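Local coordinates for protein SusD homolog (Bacteroides thetaiotaomicron VPI-5482, PDB 3FDH) that probably binds glycans at the outer membrane, as a SusD/RagB-family protein thought to work beside a transporter in sugar uptake, at residues Ala282-Arg292 / Ser315-Tyr324. Residues are numbered along the deposited sequence; the frame is centred on the assembly and turned at random.
Sequences AFFTPIVDKKR and SKYGISAFVY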
loop_
_atom_site.group_PDB
_atom_site.type_symbol
_atom_site.label_atom_id
_atom_site.label_comp_id
_atom_site.label_asym_id
_atom_site.label_seq_id
_atom_site.Cartn_x
_atom_site.Cartn_y
_atom_site.Cartn_z
ATOM N N ALA A 282 -15.107 -11.368 7.358
ATOM C CA ALA A 282 -13.802 -10.793 7.665
ATOM C C ALA A 282 -13.665 -10.116 9.038
ATOM O O ALA A 282 -12.762 -9.329 9.269
ATOM C CB ALA A 282 -13.416 -9.796 6.572
ATOM N N PHE A 283 -14.566 -10.439 9.930
ATOM C CA PHE A 283 -14.594 -9.868 11.292
ATOM C C PHE A 283 -14.707 -10.891 12.391
ATOM O O PHE A 283 -15.464 -11.844 12.300
ATOM C CB PHE A 283 -15.734 -8.840 11.437
ATOM C CG PHE A 283 -15.588 -7.655 10.540
ATOM C CD1 PHE A 283 -14.652 -6.681 10.815
ATOM C CD2 PHE A 283 -16.396 -7.495 9.443
ATOM C CE1 PHE A 283 -14.499 -5.590 9.981
ATOM C CE2 PHE A 283 -16.253 -6.399 8.609
ATOM C CZ PHE A 283 -15.311 -5.436 8.885
ATOM N N PHE A 284 -13.917 -10.660 13.437
ATOM C CA PHE A 284 -13.884 -11.462 14.634
ATOM C C PHE A 284 -14.155 -10.600 15.870
ATOM O O PHE A 284 -13.727 -9.453 16.000
ATOM C CB PHE A 284 -12.546 -12.187 14.878
ATOM C CG PHE A 284 -12.041 -13.018 13.720
ATOM C CD1 PHE A 284 -12.903 -13.662 12.849
ATOM C CD2 PHE A 284 -10.662 -13.224 13.577
ATOM C CE1 PHE A 284 -12.409 -14.452 11.809
ATOM C CE2 PHE A 284 -10.159 -14.012 12.555
ATOM C CZ PHE A 284 -11.040 -14.628 11.661
ATOM N N THR A 285 -14.883 -11.211 16.787
ATOM C CA THR A 285 -15.208 -10.551 18.044
ATOM C C THR A 285 -13.984 -10.463 18.950
ATOM O O THR A 285 -12.924 -11.050 18.677
ATOM C CB THR A 285 -16.257 -11.373 18.861
ATOM O OG1 THR A 285 -15.658 -12.616 19.282
ATOM C CG2 THR A 285 -17.553 -11.633 18.050
ATOM N N PRO A 286 -14.119 -9.699 20.037
ATOM C CA PRO A 286 -13.108 -9.772 21.075
ATOM C C PRO A 286 -13.123 -11.186 21.649
ATOM O O PRO A 286 -14.024 -11.980 21.363
ATOM C CB PRO A 286 -13.596 -8.774 22.137
ATOM C CG PRO A 286 -14.707 -8.014 21.533
ATOM C CD PRO A 286 -15.213 -8.761 20.356
ATOM N N ILE A 287 -12.106 -11.503 22.430
ATOM C CA ILE A 287 -12.023 -12.811 23.061
ATOM C C ILE A 287 -13.023 -12.851 24.206
ATOM O O ILE A 287 -13.073 -11.950 25.028
ATOM C CB ILE A 287 -10.609 -13.117 23.618
ATOM C CG1 ILE A 287 -9.557 -13.081 22.498
ATOM C CG2 ILE A 287 -10.632 -14.474 24.324
ATOM C CD1 ILE A 287 -8.096 -12.825 22.972
ATOM N N VAL A 288 -13.861 -13.876 24.201
ATOM C CA VAL A 288 -14.815 -14.095 25.273
ATOM C C VAL A 288 -14.750 -15.558 25.639
ATOM O O VAL A 288 -14.934 -16.423 24.800
ATOM C CB VAL A 288 -16.243 -13.767 24.855
ATOM C CG1 VAL A 288 -17.200 -13.999 26.024
ATOM C CG2 VAL A 288 -16.330 -12.325 24.317
ATOM N N ASP A 289 -14.457 -15.827 26.892
ATOM C CA ASP A 289 -14.382 -17.207 27.338
ATOM C C ASP A 289 -13.457 -18.013 26.434
ATOM O O ASP A 289 -13.810 -19.103 25.968
ATOM C CB ASP A 289 -15.767 -17.830 27.362
ATOM C CG ASP A 289 -16.605 -17.308 28.499
ATOM O OD1 ASP A 289 -16.011 -17.042 29.570
ATOM O OD2 ASP A 289 -17.840 -17.169 28.322
ATOM N N LYS A 290 -12.302 -17.421 26.173
ATOM C CA LYS A 290 -11.207 -18.086 25.473
ATOM C C LYS A 290 -11.412 -18.243 23.978
ATOM O O LYS A 290 -10.608 -18.894 23.296
ATOM C CB LYS A 290 -10.974 -19.488 26.045
ATOM C CG LYS A 290 -10.504 -19.539 27.500
ATOM C CD LYS A 290 -10.165 -20.980 27.932
ATOM N N LYS A 291 -12.510 -17.690 23.485
ATOM C CA LYS A 291 -12.812 -17.773 22.047
ATOM C C LYS A 291 -13.217 -16.453 21.441
ATOM O O LYS A 291 -13.967 -15.684 22.042
ATOM C CB LYS A 291 -14.019 -18.699 21.775
ATOM C CG LYS A 291 -13.884 -20.203 22.055
ATOM C CD LYS A 291 -13.241 -20.991 20.927
ATOM C CE LYS A 291 -13.121 -22.454 21.327
ATOM N NZ LYS A 291 -12.406 -23.246 20.338
ATOM N N ARG A 292 -12.749 -16.239 20.223
ATOM C CA ARG A 292 -13.277 -15.166 19.407
ATOM C C ARG A 292 -14.268 -15.884 18.525
ATOM O O ARG A 292 -14.178 -17.106 18.334
ATOM C CB ARG A 292 -12.240 -14.508 18.491
ATOM C CG ARG A 292 -11.060 -13.882 19.172
ATOM C CD ARG A 292 -10.244 -13.150 18.142
ATOM N NE ARG A 292 -9.039 -12.566 18.689
ATOM C CZ ARG A 292 -8.999 -11.338 19.159
ATOM N NH1 ARG A 292 -10.097 -10.610 19.120
ATOM N NH2 ARG A 292 -7.874 -10.835 19.635
ATOM N N SER A 315 -8.261 -4.774 24.385
ATOM C CA SER A 315 -9.177 -5.888 24.603
ATOM C C SER A 315 -10.657 -5.628 24.326
ATOM O O SER A 315 -11.416 -6.558 24.081
ATOM C CB SER A 315 -9.047 -6.393 26.045
ATOM O OG SER A 315 -9.284 -5.378 26.997
ATOM N N LYS A 316 -11.068 -4.378 24.317
ATOM C CA LYS A 316 -12.497 -4.065 24.163
ATOM C C LYS A 316 -13.157 -4.370 22.813
ATOM O O LYS A 316 -14.288 -4.888 22.709
ATOM C CB LYS A 316 -12.731 -2.604 24.474
ATOM C CG LYS A 316 -14.181 -2.172 24.377
ATOM C CD LYS A 316 -14.310 -0.686 24.602
ATOM C CE LYS A 316 -15.751 -0.202 24.484
ATOM N NZ LYS A 316 -16.671 -0.893 25.442
ATOM N N TYR A 317 -12.458 -3.986 21.774
ATOM C CA TYR A 317 -12.998 -4.038 20.406
ATOM C C TYR A 317 -12.606 -5.252 19.603
ATOM O O TYR A 317 -11.516 -5.811 19.718
ATOM C CB TYR A 317 -12.578 -2.779 19.625
ATOM C CG TYR A 317 -13.001 -1.480 20.280
ATOM C CD1 TYR A 317 -14.336 -1.060 20.225
ATOM C CD2 TYR A 317 -12.087 -0.689 21.000
ATOM C CE1 TYR A 317 -14.739 0.095 20.836
ATOM C CE2 TYR A 317 -12.502 0.485 21.627
ATOM C CZ TYR A 317 -13.830 0.873 21.533
ATOM O OH TYR A 317 -14.273 2.025 22.162
ATOM N N GLY A 318 -13.547 -5.600 18.756
ATOM C CA GLY A 318 -13.408 -6.659 17.780
ATOM C C GLY A 318 -12.377 -6.247 16.762
ATOM O O GLY A 318 -11.832 -5.140 16.814
ATOM N N ILE A 319 -12.137 -7.136 15.808
ATOM C CA ILE A 319 -11.060 -6.937 14.867
ATOM C C ILE A 319 -11.374 -7.439 13.478
ATOM O O ILE A 319 -12.310 -8.167 13.290
ATOM C CB ILE A 319 -9.791 -7.730 15.330
ATOM C CG1 ILE A 319 -10.155 -9.202 15.572
ATOM C CG2 ILE A 319 -9.125 -7.056 16.583
ATOM C CD1 ILE A 319 -9.014 -10.181 15.805
ATOM N N SER A 320 -10.569 -6.991 12.507
ATOM C CA SER A 320 -10.622 -7.590 11.181
ATOM C C SER A 320 -9.885 -8.942 11.260
ATOM O O SER A 320 -8.937 -9.106 12.026
ATOM C CB SER A 320 -9.993 -6.707 10.098
ATOM O OG SER A 320 -8.575 -6.633 10.218
ATOM N N ALA A 321 -10.309 -9.888 10.437
ATOM C CA ALA A 321 -9.686 -11.223 10.370
ATOM C C ALA A 321 -8.199 -11.112 9.981
ATOM O O ALA A 321 -7.338 -11.931 10.339
ATOM C CB ALA A 321 -10.447 -12.102 9.346
ATOM N N PHE A 322 -7.935 -10.017 9.293
ATOM C CA PHE A 322 -6.629 -9.748 8.669
ATOM C C PHE A 322 -5.446 -9.625 9.647
ATOM O O PHE A 322 -4.300 -9.904 9.294
ATOM C CB PHE A 322 -6.699 -8.503 7.786
ATOM C CG PHE A 322 -7.661 -8.646 6.645
ATOM C CD1 PHE A 322 -7.425 -9.577 5.647
ATOM C CD2 PHE A 322 -8.844 -7.909 6.630
ATOM C CE1 PHE A 322 -8.314 -9.716 4.616
ATOM C CE2 PHE A 322 -9.744 -8.050 5.624
ATOM C CZ PHE A 322 -9.487 -8.969 4.600
ATOM N N VAL A 323 -5.749 -9.252 10.885
ATOM C CA VAL A 323 -4.698 -9.077 11.880
ATOM C C VAL A 323 -4.064 -10.429 12.264
ATOM O O VAL A 323 -2.998 -10.468 12.859
ATOM C CB VAL A 323 -5.190 -8.283 13.136
ATOM C CG1 VAL A 323 -5.807 -6.872 12.736
ATOM C CG2 VAL A 323 -6.149 -9.131 14.008
ATOM N N TYR A 324 -4.722 -11.544 11.919
ATOM C CA TYR A 324 -4.210 -12.897 12.211
ATOM C C TYR A 324 -3.682 -13.651 10.986
ATOM O O TYR A 324 -3.437 -14.866 11.021
ATOM C CB TYR A 324 -5.273 -13.725 12.952
ATOM C CG TYR A 324 -5.295 -13.381 14.429
ATOM C CD1 TYR A 324 -4.271 -13.796 15.267
ATOM C CD2 TYR A 324 -6.321 -12.630 14.978
ATOM C CE1 TYR A 324 -4.275 -13.457 16.605
ATOM C CE2 TYR A 324 -6.316 -12.266 16.304
ATOM C CZ TYR A 324 -5.288 -12.675 17.109
ATOM O OH TYR A 324 -5.317 -12.347 18.456
HETATM O O HOH W 1 -10.283 -9.316 22.865
HETATM O O HOH W 2 -11.467 -9.386 25.501
HETATM O O HOH W 3 -9.986 -7.871 20.461
HETATM O O HOH W 4 -7.252 -14.476 19.744
#
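Ala321 N donates to Ala282 O at 2.8 Å, opening a short antiparallel two-stranded ladder, 283-284 against 319-320, in this largely helical SusD-like protein. The amide stands well above the carbonyl plane, where 315-324 is already turning into the 3-10 segment 321-323. Phe283 forms the non-hydrogen-bonded pair with Ser320; its ring lies with Ser320 on the face covered by Trp425, and the serine hydroxyl is bonded to Glu52. Phe284 and Ile319 make the hydrogen-bonded pair, with both amides used: Phe284 N to Ile319 O at 3.0 Å and Ile319 N to Phe284 O at 2.8 Å. The flat Phe284 ring takes the small Ala321 CB over one face in a CH-pi contact, 3.9 Å from its centroid, while Ile319 CD1 meets its edge; Leu379 and Leu383 add to this apolar side. The glycine backbone passes close to the same carbonyl, Gly318 CA 3.3 Å from Phe284 O. Pro286, with no N-H to satisfy, lays its ring on the backbone of 315-318, CG 3.4 Å from Lys316 O. Two waters tie Ile287 N and O to Ser315 O. A type I' turn, Val288 to Lys291, then reverses the chain and returns Arg292 to the contact. Its buried guanidinium is sandwiched between Ile287 CG1 and, on the opposite face, Ile319 CD1; isoleucine's CG1 sits between the backbone N and carbonyl carbon (chi1 53°), which carries CD1 there. Arg292 NH1 reaches Thr285 O almost in the guanidinium plane, and a water leading to Tyr317 O. NE holds a water that also meets Tyr324 OH, and NH2 bonds that phenol directly, Arg292 NH2 to Tyr324 OH 3.2 Å with 148° at the hydrogen.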